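Local coordinates for protein PAN2-PAN3 deadenylation complex catalytic subunit pan2 (Neurospora crassa, PDB 4CZW) that acts as catalytic subunit of the PAN deadenylation complex, shortening mRNA poly(A) tails with its exonuclease domain beside a probably inactive ubiquitin-protease-like scaffold domain, at residues Glu181-Tyr186 with Ile259-Pro264; Cys190-His195 with Arg250-Asp255; Glu236-Asn241 with Asp255-Ile260. One frame throughout, in Å; residues are numbered along the deposited sequence.

Overall arrangement
The three contacts lie in one four-stranded antiparallel sheet of the ubiquitin-protease-like domain, all on strand 250-262. Contact 1 pairs the far end of this strand with the start of strand 183-190, contact 2 sets its beginning against the zinc-binding turn after strand 183-190, and contact 3 joins its middle to strand 238-245. Along the chain 181-186 comes first, then 190-195, 236-241 and 250-264, so contacts 1 and 3 end on the same run while contacts 2 and 3 alternate. Centre to centre, contacts 1 and 2 are about 24 Å apart, with contact 3 about 13 Å and about 14 Å from them. Together they run from the zinc-bound tip to the sheet's base, within a scaffold domain.

Contact 1 of 3, residues Glu181-Tyr186 with Ile259-Pro264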
loop_
_atom_site.group_PDB
_atom_site.type_symbol
_atom_site.label_atom_id
_atom_site.label_comp_id
_atom_site.label_asym_id
_atom_site.label_seq_id
_atom_site.Cartn_x
_atom_site.Cartn_y
_atom_site.Cartn_z
ATOM N N GLU A 181 4.100 19.220 -0.383
ATOM C CA GLU A 181 5.179 20.121 0.019
ATOM C C GLU A 181 4.718 21.330 0.824
ATOM O O GLU A 181 3.618 21.847 0.628
ATOM C CB GLU A 181 5.946 20.616 -1.209
ATOM C CG GLU A 181 6.781 19.559 -1.901
ATOM C CD GLU A 181 7.778 20.159 -2.870
ATOM O OE1 GLU A 181 8.048 21.375 -2.766
ATOM O OE2 GLU A 181 8.292 19.420 -3.735
ATOM N N THR A 182 5.581 21.773 1.732
ATOM C CA THR A 182 5.411 23.053 2.402
ATOM C C THR A 182 6.199 24.108 1.635
ATOM O O THR A 182 7.417 24.211 1.783
ATOM C CB THR A 182 5.887 23.010 3.866
ATOM O OG1 THR A 182 5.133 22.030 4.591
ATOM C CG2 THR A 182 5.709 24.370 4.526
ATOM N N ASP A 183 5.501 24.874 0.803
ATOM C CA ASP A 183 6.142 25.891 -0.024
ATOM C C ASP A 183 6.770 26.979 0.839
ATOM O O ASP A 183 6.066 27.782 1.452
ATOM C CB ASP A 183 5.131 26.501 -0.997
ATOM C CG ASP A 183 5.764 27.496 -1.948
ATOM O OD1 ASP A 183 6.967 27.351 -2.252
ATOM O OD2 ASP A 183 5.058 28.425 -2.395
ATOM N N ALA A 184 8.099 26.999 0.886
ATOM C CA ALA A 184 8.812 27.946 1.734
ATOM C C ALA A 184 10.236 28.205 1.248
ATOM O O ALA A 184 10.740 27.517 0.360
ATOM C CB ALA A 184 8.833 27.446 3.171
ATOM N N ARG A 185 10.872 29.210 1.843
ATOM C CA ARG A 185 12.266 29.532 1.559
ATOM C C ARG A 185 12.865 30.298 2.733
ATOM O O ARG A 185 12.140 30.913 3.516
ATOM C CB ARG A 185 12.389 30.349 0.272
ATOM C CG ARG A 185 11.784 31.741 0.353
ATOM C CD ARG A 185 12.045 32.533 -0.918
ATOM N NE ARG A 185 11.484 33.879 -0.850
ATOM C CZ ARG A 185 11.590 34.782 -1.819
ATOM N NH1 ARG A 185 12.238 34.485 -2.937
ATOM N NH2 ARG A 185 11.048 35.983 -1.671
ATOM N N TYR A 186 14.188 30.259 2.856
ATOM C CA TYR A 186 14.866 30.934 3.956
ATOM C C TYR A 186 15.321 32.338 3.577
ATOM O O TYR A 186 15.982 32.535 2.558
ATOM C CB TYR A 186 16.068 30.116 4.430
ATOM C CG TYR A 186 15.702 28.890 5.232
ATOM C CD1 TYR A 186 15.403 28.986 6.585
ATOM C CD2 TYR A 186 15.661 27.635 4.639
ATOM C CE1 TYR A 186 15.069 27.868 7.325
ATOM C CE2 TYR A 186 15.328 26.511 5.372
ATOM C CZ TYR A 186 15.033 26.633 6.714
ATOM O OH TYR A 186 14.700 25.516 7.446
ATOM N N ILE A 259 10.618 31.634 5.659
ATOM C CA ILE A 259 9.420 32.293 5.157
ATOM C C ILE A 259 8.489 31.276 4.508
ATOM O O ILE A 259 8.819 30.688 3.480
ATOM C CB ILE A 259 9.762 33.392 4.136
ATOM C CG1 ILE A 259 10.856 34.310 4.686
ATOM C CG2 ILE A 259 8.519 34.187 3.772
ATOM C CD1 ILE A 259 10.479 35.008 5.975
ATOM N N ILE A 260 7.322 31.077 5.112
ATOM C CA ILE A 260 6.387 30.054 4.658
ATOM C C ILE A 260 5.301 30.629 3.751
ATOM O O ILE A 260 4.590 31.561 4.127
ATOM C CB ILE A 260 5.730 29.342 5.856
ATOM C CG1 ILE A 260 6.809 28.722 6.748
ATOM C CG2 ILE A 260 4.747 28.284 5.379
ATOM C CD1 ILE A 260 6.274 28.040 7.984
ATOM N N PHE A 261 5.180 30.060 2.555
ATOM C CA PHE A 261 4.214 30.531 1.568
ATOM C C PHE A 261 2.945 29.683 1.564
ATOM O O PHE A 261 1.838 30.210 1.679
ATOM C CB PHE A 261 4.842 30.532 0.172
ATOM C CG PHE A 261 6.082 31.373 0.067
ATOM C CD1 PHE A 261 6.134 32.630 0.645
ATOM C CD2 PHE A 261 7.199 30.901 -0.601
ATOM C CE1 PHE A 261 7.275 33.405 0.551
ATOM C CE2 PHE A 261 8.343 31.670 -0.697
ATOM C CZ PHE A 261 8.382 32.924 -0.121
ATOM N N ASN A 262 3.110 28.372 1.428
ATOM C CA ASN A 262 1.971 27.461 1.391
ATOM C C ASN A 262 2.156 26.225 2.263
ATOM O O ASN A 262 3.271 25.737 2.447
ATOM C CB ASN A 262 1.684 27.022 -0.047
ATOM C CG ASN A 262 0.853 28.033 -0.808
ATOM O OD1 ASN A 262 -0.372 28.060 -0.688
ATOM N ND2 ASN A 262 1.514 28.866 -1.604
ATOM N N ILE A 263 1.044 25.728 2.795
ATOM C CA ILE A 263 1.029 24.476 3.536
ATOM C C ILE A 263 0.401 23.385 2.670
ATOM O O ILE A 263 -0.539 23.651 1.920
ATOM C CB ILE A 263 0.256 24.612 4.861
ATOM C CG1 ILE A 263 -1.122 25.226 4.611
ATOM C CG2 ILE A 263 1.040 25.465 5.847
ATOM C CD1 ILE A 263 -1.969 25.354 5.854
ATOM N N PRO A 264 0.927 22.155 2.760
ATOM C CA PRO A 264 0.450 21.060 1.908
ATOM C C PRO A 264 -0.982 20.637 2.225
ATOM O O PRO A 264 -1.446 20.813 3.351
ATOM C CB PRO A 264 1.430 19.925 2.217
ATOM C CG PRO A 264 1.919 20.219 3.592
ATOM C CD PRO A 264 1.998 21.716 3.671
#
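Antiparallel strand pairing joins Glu181-Tyr186, where the chain leaves helix 172-180 and enters strand 183-190, to Ile259-Pro264 at the end of strand 250-262. Arg185 and Ile259 bond through both backbone groups: Arg185 N donates to Ile259 O at 3.0 Å, and Ile259 N donates almost along the C=O axis of Arg185. One step on, small Ala184 pairs with Ile260 without hydrogen bonds, Ala184 CB 4.3 Å from Ile260 CG1.

Beyond Ile260 the regular pairing breaks into a classic beta bulge. Asp183 O receives two N-H groups, from Phe261 N at 2.7 Å nearly along the C=O axis and from Asn262 N at 3.0 Å on a lone pair, because Phe261 turns to a near-helical psi of -53°. The extra residue brings the Phe261 side chain beside those of Asp183 and Arg185. Its ring lies with the carbonyl Ile259 O over one face and Arg185 NE in plane at its edge, 3.3 Å from Phe261 CZ, the guanidinium turned 60° to the ring. Arg185 can reach it because its chain runs extended after a crowded first torsion (chi1 67°), its methylene CG also touching the ring. The Asp183 carboxylate, with CG anti to the backbone N, meets Phe261 CB through OD2, while OD1 is held in a salt bridge by Lys177 of the preceding helix.

Rigid Pro264, which has no N-H to offer, fits where pairing stops: its CD rests 3.3 Å from Thr182 OG1, a hydroxyl hydrogen-bonded to Asn206. Thr182 CG2 meets Ile260 CG2 obliquely, at 4.1 Å.

Contact 2 of 3, residues Cys190-His195 with Arg250-Asp255. With ZN (zinc ion), chain C.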
loop_
_atom_site.group_PDB
_atom_site.type_symbol
_atom_site.label_atom_id
_atom_site.label_comp_id
_atom_site.label_asym_id
_atom_site.label_seq_id
_atom_site.Cartn_x
_atom_site.Cartn_y
_atom_site.Cartn_z
ATOM N N CYS A 190 21.719 39.842 6.804
ATOM C CA CYS A 190 22.870 40.321 7.558
ATOM C C CYS A 190 22.397 41.328 8.599
ATOM O O CYS A 190 21.683 42.271 8.274
ATOM C CB CYS A 190 23.909 40.953 6.629
ATOM S SG CYS A 190 25.313 41.733 7.472
HETATM N N MSE A 191 22.791 41.125 9.851
HETATM C CA MSE A 191 22.325 41.988 10.931
HETATM C C MSE A 191 23.133 43.280 11.036
HETATM O O MSE A 191 22.954 44.055 11.975
HETATM C CB MSE A 191 22.363 41.237 12.263
HETATM C CG MSE A 191 21.440 40.031 12.316
HETATM SE SE MSE A 191 21.384 39.204 14.078
HETATM C CE MSE A 191 20.675 40.710 15.091
ATOM N N HIS A 192 24.017 43.515 10.070
ATOM C CA HIS A 192 24.819 44.733 10.059
ATOM C C HIS A 192 24.359 45.695 8.966
ATOM O O HIS A 192 23.953 46.821 9.253
ATOM C CB HIS A 192 26.301 44.402 9.873
ATOM C CG HIS A 192 27.210 45.578 10.066
ATOM N ND1 HIS A 192 27.423 46.158 11.297
ATOM C CD2 HIS A 192 27.956 46.283 9.183
ATOM C CE1 HIS A 192 28.265 47.169 11.166
ATOM N NE2 HIS A 192 28.602 47.265 9.893
ATOM N N CYS A 193 24.423 45.248 7.715
ATOM C CA CYS A 193 24.051 46.090 6.581
ATOM C C CYS A 193 22.640 45.786 6.084
ATOM O O CYS A 193 22.211 46.310 5.055
ATOM C CB CYS A 193 25.053 45.923 5.438
ATOM S SG CYS A 193 25.099 44.268 4.722
ATOM N N GLN A 194 21.934 44.929 6.817
ATOM C CA GLN A 194 20.536 44.595 6.540
ATOM C C GLN A 194 20.314 44.025 5.137
ATOM O O GLN A 194 19.216 44.120 4.590
ATOM C CB GLN A 194 19.648 45.827 6.745
ATOM C CG GLN A 194 19.896 46.549 8.060
ATOM C CD GLN A 194 19.826 45.623 9.258
ATOM O OE1 GLN A 194 18.919 44.797 9.368
ATOM N NE2 GLN A 194 20.790 45.753 10.163
ATOM N N HIS A 195 21.354 43.427 4.564
ATOM C CA HIS A 195 21.252 42.816 3.244
ATOM C C HIS A 195 20.595 41.443 3.333
ATOM O O HIS A 195 20.910 40.654 4.223
ATOM C CB HIS A 195 22.631 42.698 2.594
ATOM C CG HIS A 195 22.611 42.048 1.245
ATOM N ND1 HIS A 195 21.953 42.596 0.165
ATOM C CD2 HIS A 195 23.165 40.894 0.803
ATOM C CE1 HIS A 195 22.104 41.809 -0.886
ATOM N NE2 HIS A 195 22.835 40.770 -0.525
ATOM N N ARG A 250 32.474 40.812 5.017
ATOM C CA ARG A 250 32.990 40.177 6.226
ATOM C C ARG A 250 31.958 39.280 6.899
ATOM O O ARG A 250 30.772 39.322 6.573
ATOM C CB ARG A 250 33.482 41.235 7.216
ATOM C CG ARG A 250 32.412 42.206 7.679
ATOM C CD ARG A 250 32.962 43.158 8.728
ATOM N NE ARG A 250 33.457 42.444 9.901
ATOM C CZ ARG A 250 34.040 43.028 10.942
ATOM N NH1 ARG A 250 34.206 44.344 10.959
ATOM N NH2 ARG A 250 34.459 42.298 11.967
ATOM N N TYR A 251 32.425 38.469 7.844
ATOM C CA TYR A 251 31.557 37.555 8.578
ATOM C C TYR A 251 30.742 38.299 9.629
ATOM O O TYR A 251 31.294 38.976 10.496
ATOM C CB TYR A 251 32.383 36.446 9.234
ATOM C CG TYR A 251 33.079 35.541 8.243
ATOM C CD1 TYR A 251 34.321 35.879 7.719
ATOM C CD2 TYR A 251 32.496 34.350 7.831
ATOM C CE1 TYR A 251 34.960 35.056 6.811
ATOM C CE2 TYR A 251 33.128 33.521 6.925
ATOM C CZ TYR A 251 34.360 33.878 6.418
ATOM O OH TYR A 251 34.994 33.056 5.515
ATOM N N GLN A 252 29.423 38.169 9.539
ATOM C CA GLN A 252 28.516 38.839 10.463
ATOM C C GLN A 252 27.515 37.856 11.055
ATOM O O GLN A 252 27.435 36.704 10.630
ATOM C CB GLN A 252 27.767 39.971 9.755
ATOM C CG GLN A 252 28.645 40.938 8.975
ATOM C CD GLN A 252 29.279 42.003 9.850
ATOM O OE1 GLN A 252 29.523 41.788 11.037
ATOM N NE2 GLN A 252 29.543 43.165 9.265
ATOM N N ASN A 253 26.753 38.318 12.042
ATOM C CA ASN A 253 25.614 37.558 12.536
ATOM C C ASN A 253 24.491 37.603 11.506
ATOM O O ASN A 253 24.087 38.679 11.068
ATOM C CB ASN A 253 25.129 38.103 13.881
ATOM C CG ASN A 253 26.067 37.764 15.022
ATOM O OD1 ASN A 253 26.697 36.707 15.031
ATOM N ND2 ASN A 253 26.162 38.662 15.996
ATOM N N LEU A 254 23.996 36.435 11.113
ATOM C CA LEU A 254 22.975 36.364 10.076
ATOM C C LEU A 254 21.625 35.930 10.635
ATOM O O LEU A 254 21.510 34.883 11.273
ATOM C CB LEU A 254 23.411 35.410 8.962
ATOM C CG LEU A 254 24.754 35.712 8.293
ATOM C CD1 LEU A 254 24.990 34.773 7.120
ATOM C CD2 LEU A 254 24.830 37.164 7.845
ATOM N N ASP A 255 20.605 36.746 10.390
ATOM C CA ASP A 255 19.247 36.440 10.825
ATOM C C ASP A 255 18.516 35.634 9.758
ATOM O O ASP A 255 18.122 36.166 8.719
ATOM C CB ASP A 255 18.483 37.725 11.142
ATOM C CG ASP A 255 17.034 37.469 11.508
ATOM O OD1 ASP A 255 16.747 36.428 12.136
ATOM O OD2 ASP A 255 16.180 38.313 11.166
HETATM ZN ZN ZN C . 26.331 42.581 5.557
#
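The zinc ion takes two of its four thiolate ligands from Cys190-His195: Cys190 SG at 2.3 Å and Cys193 SG at 2.2 Å. Cys245 and Cys248 complete the tetrad, so two CxxC pairs bind the metal. The first is a zinc knuckle, and the torsions aim its sulfurs: Cys190 SG stands anti to its backbone N (chi1 174°), whereas Cys193 SG takes the crowded position between N and carbonyl carbon (chi1 64°).

In the second shell, the turn folds its own N-H groups onto Cys190 SG. His192 N donates to Cys190 SG at 3.4 Å and Cys193 N more weakly, which would probably temper the negative charge on the thiolate. On the strand side the apolar part of Gln252 covers the same sulfur: Gln252 CG lies 3.7 Å from Cys190 SG, and the chain then bends at chi2 so that its amide group lies obliquely beside His192, the two planes 30° apart. An alanine at Gln252 would keep CB near the sulfur but lose the CG and amide, and would probably leave Cys190 SG and His192 less well covered.

Farther out, the backbone ties the turn to the strand. Met191 N, of a residue present as selenomethionine, donates to Asn253 O at 3.0 Å, nearly along the C=O axis; its SE comes obliquely against Asn253 CB, 3.9 Å away. Leu254, in an antiparallel non-hydrogen-bonded pair with Cys190, puts its branch CD2 3.7 Å from Cys190 CA, an apolar backing for the buried cysteine.

The knuckle links strands 183-190 and 196-201, while Cys245 and Cys248 come from the end of strand 238-245 and the turn leading to strand 250-262. The zinc thus fastens two hairpins at the tip of a sheet that probably corresponds to the fingers subdomain of ubiquitin-specific proteases.

Contact 3 of 3, residues Glu236-Asn241 with Asp255-Ile260; sequences ENEAVN and DQRKII
Asp255 OD2 is the best-held polar atom, gripped by two donors of Arg257 two residues along the same strand: NE at 2.9 Å, on the syn lone pair of OD2, and NH2 in a weak bond at 3.3 Å. This salt bridge decorates a beta hairpin, strands 238-245 and 250-262, whose axes run antiparallel at 155°. Across the hairpin Glu238 OE2 adds a looser salt bridge to Arg257 NH1 at 3.5 Å, its carboxylate plane turned 52° from the guanidinium. Asp255, Arg257 and Glu238 lie on one face, so a single arginine, extended from CG to NE, serves two acids whose like charges would otherwise probably repel. Long, flexible side chains suit this part of the surface, since Glu238 and Arg257 also touch along their methylenes, Glu238 CG 4.0 Å from Arg257 CD.

Beneath them the backbones are knitted together. Ala239 and Gln256 form a hydrogen-bonded pair, Ala239 N donating to Gln256 O in the carbonyl plane and Gln256 N returning the bond nearly along the C=O axis of Ala239. Lys258 N reaches Asn237 O at 3.0 Å from above the carbonyl plane rather than on a lone pair, just before strand 238-245 begins. The Lys258 side chain begins against Asn237 CB, but its amine leads away to Thr203.

Just past the C-terminal end of helix 227-235, the methylene Glu236 CG is met at about a right angle by Ile260 CD1, while its OE2 forms a salt bridge with Lys232 and a hydrogen bond with the backbone N of Val301. On the face opposite the charges, which Ala239 shares, the bent chain of Gln256 turns its OE1 to Asn241 ND2 at 3.3 Å, the N-H coming from 35° above the amide plane of Gln256.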
loop_
_atom_site.group_PDB
_atom_site.type_symbol
_atom_site.label_atom_id
_atom_site.label_comp_id
_atom_site.label_asym_id
_atom_site.label_seq_id
_atom_site.Cartn_x
_atom_site.Cartn_y
_atom_site.Cartn_z
ATOM N N GLU A 236 7.777 26.699 11.487
ATOM C CA GLU A 236 8.639 27.873 11.404
ATOM C C GLU A 236 10.056 27.564 11.876
ATOM O O GLU A 236 10.298 26.545 12.523
ATOM C CB GLU A 236 8.050 29.021 12.227
ATOM C CG GLU A 236 6.694 29.499 11.735
ATOM C CD GLU A 236 6.109 30.589 12.608
ATOM O OE1 GLU A 236 6.559 30.730 13.765
ATOM O OE2 GLU A 236 5.202 31.307 12.139
ATOM N N ASN A 237 10.991 28.451 11.546
ATOM C CA ASN A 237 12.385 28.281 11.938
ATOM C C ASN A 237 13.147 29.603 11.938
ATOM O O ASN A 237 13.559 30.092 10.886
ATOM C CB ASN A 237 13.081 27.282 11.009
ATOM C CG ASN A 237 14.416 26.801 11.555
ATOM O OD1 ASN A 237 14.981 27.395 12.474
ATOM N ND2 ASN A 237 14.930 25.719 10.981
ATOM N N GLU A 238 13.329 30.175 13.123
ATOM C CA GLU A 238 14.147 31.370 13.281
ATOM C C GLU A 238 15.463 31.009 13.960
ATOM O O GLU A 238 15.481 30.257 14.933
ATOM C CB GLU A 238 13.408 32.438 14.091
ATOM C CG GLU A 238 12.167 32.994 13.413
ATOM C CD GLU A 238 11.490 34.075 14.236
ATOM O OE1 GLU A 238 11.897 34.280 15.399
ATOM O OE2 GLU A 238 10.553 34.719 13.720
ATOM N N ALA A 239 16.563 31.547 13.442
ATOM C CA ALA A 239 17.882 31.232 13.980
ATOM C C ALA A 239 18.894 32.332 13.681
ATOM O O ALA A 239 18.708 33.134 12.765
ATOM C CB ALA A 239 18.371 29.902 13.424
ATOM N N VAL A 240 19.966 32.363 14.467
ATOM C CA VAL A 240 21.051 33.314 14.263
ATOM C C VAL A 240 22.394 32.594 14.231
ATOM O O VAL A 240 22.779 31.941 15.201
ATOM C CB VAL A 240 21.083 34.393 15.364
ATOM C CG1 VAL A 240 22.292 35.297 15.187
ATOM C CG2 VAL A 240 19.797 35.207 15.355
ATOM N N ASN A 241 23.100 32.710 13.112
ATOM C CA ASN A 241 24.414 32.093 12.970
ATOM C C ASN A 241 25.408 33.022 12.285
ATOM O O ASN A 241 25.028 33.842 11.448
ATOM C CB ASN A 241 24.312 30.781 12.189
ATOM C CG ASN A 241 23.446 29.753 12.887
ATOM O OD1 ASN A 241 23.870 29.122 13.856
ATOM N ND2 ASN A 241 22.226 29.574 12.393
ATOM N N ASP A 255 20.605 36.746 10.390
ATOM C CA ASP A 255 19.247 36.440 10.825
ATOM C C ASP A 255 18.516 35.634 9.758
ATOM O O ASP A 255 18.122 36.166 8.719
ATOM C CB ASP A 255 18.483 37.725 11.142
ATOM C CG ASP A 255 17.034 37.469 11.508
ATOM O OD1 ASP A 255 16.747 36.428 12.136
ATOM O OD2 ASP A 255 16.180 38.313 11.166
ATOM N N GLN A 256 18.336 34.346 10.030
ATOM C CA GLN A 256 17.744 33.424 9.071
ATOM C C GLN A 256 16.361 32.967 9.519
ATOM O O GLN A 256 16.217 32.317 10.555
ATOM C CB GLN A 256 18.659 32.216 8.875
ATOM C CG GLN A 256 20.078 32.586 8.478
ATOM C CD GLN A 256 21.111 31.617 9.021
ATOM O OE1 GLN A 256 20.770 30.615 9.649
ATOM N NE2 GLN A 256 22.384 31.917 8.786
ATOM N N ARG A 257 15.344 33.310 8.736
ATOM C CA ARG A 257 13.975 32.930 9.063
ATOM C C ARG A 257 13.323 32.188 7.905
ATOM O O ARG A 257 13.455 32.583 6.746
ATOM C CB ARG A 257 13.152 34.166 9.433
ATOM C CG ARG A 257 13.859 35.108 10.392
ATOM C CD ARG A 257 12.902 36.125 10.984
ATOM N NE ARG A 257 13.602 37.125 11.784
ATOM C CZ ARG A 257 13.008 37.937 12.651
ATOM N NH1 ARG A 257 11.699 37.864 12.843
ATOM N NH2 ARG A 257 13.728 38.819 13.334
ATOM N N LYS A 258 12.621 31.107 8.222
ATOM C CA LYS A 258 11.941 30.316 7.205
ATOM C C LYS A 258 10.622 30.968 6.809
ATOM O O LYS A 258 9.629 30.874 7.533
ATOM C CB LYS A 258 11.701 28.889 7.700
ATOM C CG LYS A 258 11.153 27.952 6.637
ATOM C CD LYS A 258 11.122 26.513 7.127
ATOM C CE LYS A 258 10.714 25.561 6.014
ATOM N NZ LYS A 258 10.758 24.137 6.449
ATOM N N ILE A 259 10.618 31.634 5.659
ATOM C CA ILE A 259 9.420 32.293 5.157
ATOM C C ILE A 259 8.489 31.276 4.508
ATOM O O ILE A 259 8.819 30.688 3.480
ATOM C CB ILE A 259 9.762 33.392 4.136
ATOM C CG1 ILE A 259 10.856 34.310 4.686
ATOM C CG2 ILE A 259 8.519 34.187 3.772
ATOM C CD1 ILE A 259 10.479 35.008 5.975
ATOM N N ILE A 260 7.322 31.077 5.112
ATOM C CA ILE A 260 6.387 30.054 4.658
ATOM C C ILE A 260 5.301 30.629 3.751
ATOM O O ILE A 260 4.590 31.561 4.127
ATOM C CB ILE A 260 5.730 29.342 5.856
ATOM C CG1 ILE A 260 6.809 28.722 6.748
ATOM C CG2 ILE A 260 4.747 28.284 5.379
ATOM C CD1 ILE A 260 6.274 28.040 7.984
#